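Local coordinates for uncharacterized CBS domain-containing protein (PDB 2P3H) that is an uncharacterized membrane protein of the UPF0053 family, represented by its CorC_HlyC (transporter-associated) domain, and may bind flavin adenine dinucleotide, at residues Gly43-His48 with Ile59-Asp64. Residues are numbered along the deposited sequence; the frame is centred on the assembly and turned at random.
Sequences GLLFDH and IEIPLD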
loop_
_atom_site.group_PDB
_atom_site.type_symbol
_atom_site.label_atom_id
_atom_site.label_comp_id
_atom_site.label_asym_id
_atom_site.label_seq_id
_atom_site.Cartn_x
_atom_site.Cartn_y
_atom_site.Cartn_z
ATOM N N GLY A 43 -9.437 2.032 -0.972
ATOM C CA GLY A 43 -9.819 2.906 -2.077
ATOM C C GLY A 43 -8.726 2.907 -3.139
ATOM O O GLY A 43 -9.017 2.870 -4.353
ATOM N N LEU A 44 -7.475 2.976 -2.687
ATOM C CA LEU A 44 -6.317 2.923 -3.603
ATOM C C LEU A 44 -6.299 1.595 -4.365
ATOM O O LEU A 44 -6.106 1.557 -5.582
ATOM C CB LEU A 44 -5.014 3.106 -2.811
ATOM C CG LEU A 44 -3.681 2.809 -3.513
ATOM C CD1 LEU A 44 -3.433 3.771 -4.690
ATOM C CD2 LEU A 44 -2.559 2.881 -2.509
ATOM N N LEU A 45 -6.475 0.499 -3.626
ATOM C CA LEU A 45 -6.502 -0.847 -4.207
ATOM C C LEU A 45 -7.593 -1.004 -5.260
ATOM O O LEU A 45 -7.317 -1.493 -6.368
ATOM C CB LEU A 45 -6.674 -1.902 -3.113
ATOM C CG LEU A 45 -5.544 -2.076 -2.112
ATOM C CD1 LEU A 45 -5.893 -3.206 -1.153
ATOM C CD2 LEU A 45 -4.197 -2.320 -2.810
ATOM N N PHE A 46 -8.817 -0.567 -4.947
ATOM C CA PHE A 46 -9.883 -0.612 -5.943
ATOM C C PHE A 46 -9.545 0.221 -7.169
ATOM O O PHE A 46 -9.794 -0.201 -8.305
ATOM C CB PHE A 46 -11.224 -0.137 -5.362
ATOM C CG PHE A 46 -11.942 -1.177 -4.541
ATOM C CD1 PHE A 46 -12.418 -2.348 -5.129
ATOM C CD2 PHE A 46 -12.195 -0.961 -3.181
ATOM C CE1 PHE A 46 -13.115 -3.307 -4.365
ATOM C CE2 PHE A 46 -12.883 -1.917 -2.405
ATOM C CZ PHE A 46 -13.352 -3.091 -3.012
ATOM N N ASP A 47 -8.995 1.412 -6.942
ATOM C CA ASP A 47 -8.620 2.274 -8.054
ATOM C C ASP A 47 -7.556 1.616 -8.961
ATOM O O ASP A 47 -7.707 1.606 -10.190
ATOM C CB ASP A 47 -8.157 3.622 -7.517
ATOM C CG ASP A 47 -7.936 4.638 -8.618
ATOM O OD1 ASP A 47 -8.846 5.427 -8.891
ATOM O OD2 ASP A 47 -6.855 4.613 -9.220
ATOM N N HIS A 48 -6.506 1.056 -8.354
ATOM C CA HIS A 48 -5.391 0.386 -9.062
ATOM C C HIS A 48 -5.830 -0.884 -9.817
ATOM O O HIS A 48 -5.499 -1.069 -10.998
ATOM C CB HIS A 48 -4.274 0.041 -8.058
ATOM C CG HIS A 48 -3.009 -0.468 -8.690
ATOM N ND1 HIS A 48 -1.942 0.360 -8.984
ATOM C CD2 HIS A 48 -2.647 -1.709 -9.102
ATOM C CE1 HIS A 48 -0.977 -0.353 -9.542
ATOM N NE2 HIS A 48 -1.380 -1.609 -9.628
ATOM N N ILE A 59 -1.463 -7.265 -4.852
ATOM C CA ILE A 59 -1.425 -6.090 -5.699
ATOM C C ILE A 59 -0.116 -5.402 -5.361
ATOM O O ILE A 59 0.175 -5.189 -4.206
ATOM C CB ILE A 59 -2.597 -5.132 -5.396
ATOM C CG1 ILE A 59 -3.932 -5.779 -5.791
ATOM C CG2 ILE A 59 -2.442 -3.809 -6.139
ATOM C CD1 ILE A 59 -4.604 -6.457 -4.633
ATOM N N GLU A 60 0.655 -5.061 -6.378
ATOM C CA GLU A 60 1.916 -4.369 -6.144
ATOM C C GLU A 60 1.854 -2.918 -6.649
ATOM O O GLU A 60 1.512 -2.666 -7.784
ATOM C CB GLU A 60 3.090 -5.175 -6.732
ATOM C CG GLU A 60 3.291 -6.527 -5.926
ATOM C CD GLU A 60 4.447 -7.413 -6.395
ATOM O OE1 GLU A 60 5.204 -7.011 -7.343
ATOM O OE2 GLU A 60 4.598 -8.535 -5.796
ATOM N N ILE A 61 2.157 -1.966 -5.773
ATOM C CA ILE A 61 2.048 -0.533 -6.092
ATOM C C ILE A 61 3.426 0.145 -5.920
ATOM O O ILE A 61 4.057 0.054 -4.848
ATOM C CB ILE A 61 0.985 0.169 -5.172
ATOM C CG1 ILE A 61 -0.355 -0.591 -5.322
ATOM C CG2 ILE A 61 0.878 1.692 -5.468
ATOM C CD1 ILE A 61 -1.583 0.052 -4.785
ATOM N N PRO A 62 3.881 0.838 -6.962
ATOM C CA PRO A 62 5.130 1.616 -6.870
ATOM C C PRO A 62 4.969 2.805 -5.936
ATOM O O PRO A 62 3.916 3.467 -5.947
ATOM C CB PRO A 62 5.347 2.121 -8.304
ATOM C CG PRO A 62 4.468 1.257 -9.172
ATOM C CD PRO A 62 3.277 0.907 -8.309
ATOM N N LEU A 63 6.014 3.058 -5.165
ATOM C CA LEU A 63 6.051 4.139 -4.169
ATOM C C LEU A 63 6.725 5.356 -4.819
ATOM O O LEU A 63 7.526 5.207 -5.752
ATOM C CB LEU A 63 6.839 3.673 -2.961
ATOM C CG LEU A 63 6.084 2.517 -2.289
ATOM C CD1 LEU A 63 6.954 1.836 -1.286
ATOM C CD2 LEU A 63 4.813 3.059 -1.665
ATOM N N ASP A 64 6.376 6.551 -4.360
ATOM C CA ASP A 64 6.955 7.748 -4.949
ATOM C C ASP A 64 8.426 7.830 -4.593
ATOM O O ASP A 64 8.822 7.526 -3.458
ATOM C CB ASP A 64 6.270 9.008 -4.404
ATOM C CG ASP A 64 4.883 9.235 -4.997
ATOM O OD1 ASP A 64 4.391 8.409 -5.822
ATOM O OD2 ASP A 64 4.299 10.268 -4.640
HETATM O O HOH W 1 0.356 -3.567 -10.619
#
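L44, L45 and H48 in segment 43-48 of helix 41-49 meet I59 and I61 in segment 59-64, on strand 58-62, with the two axes 9.9 Å apart at closest approach and their N-to-C directions at 97°, nearly perpendicular. CA atoms come nearest at L45 and I59, 7.4 Å apart, and no direct hydrogen bond joins the segments, so side chains and one water carry the contact. The CD1 methyl of I61 is shared by two leucines: it meets L44 tip to tip, 3.7 Å from L44 CG in the conformer described, one of two, and also touches L45 CD2, the L45 and I61 side chains crossing at about a right angle. L45 CD2 lies equally close, 4.0 Å, to I59 CG2. CG of H48 is anti to the backbone N (chi1 -172°), and its ring lies beside the strand. I61 CG1 sits over one ring face in a CH-pi contact, 4.2 Å from the centroid, while I59 CG2 comes within 3.6 Å of H48 CD2. At the ring edge, a water in the ring plane lies 2.8 Å from H48 NE2 and donates a hydrogen bond to E60 O, 3.2 Å away. I59 and I61 pair through their backbones with I83 and L81 of strand 80-89, and 58-62 is an outermost strand of the antiparallel sheet within this chain. Helix 41-49 packs across this sheet, L45 reaching I83 of strand 80-89 and L96 of strand 92-100, while L44 also touches L22 of helix 22-29.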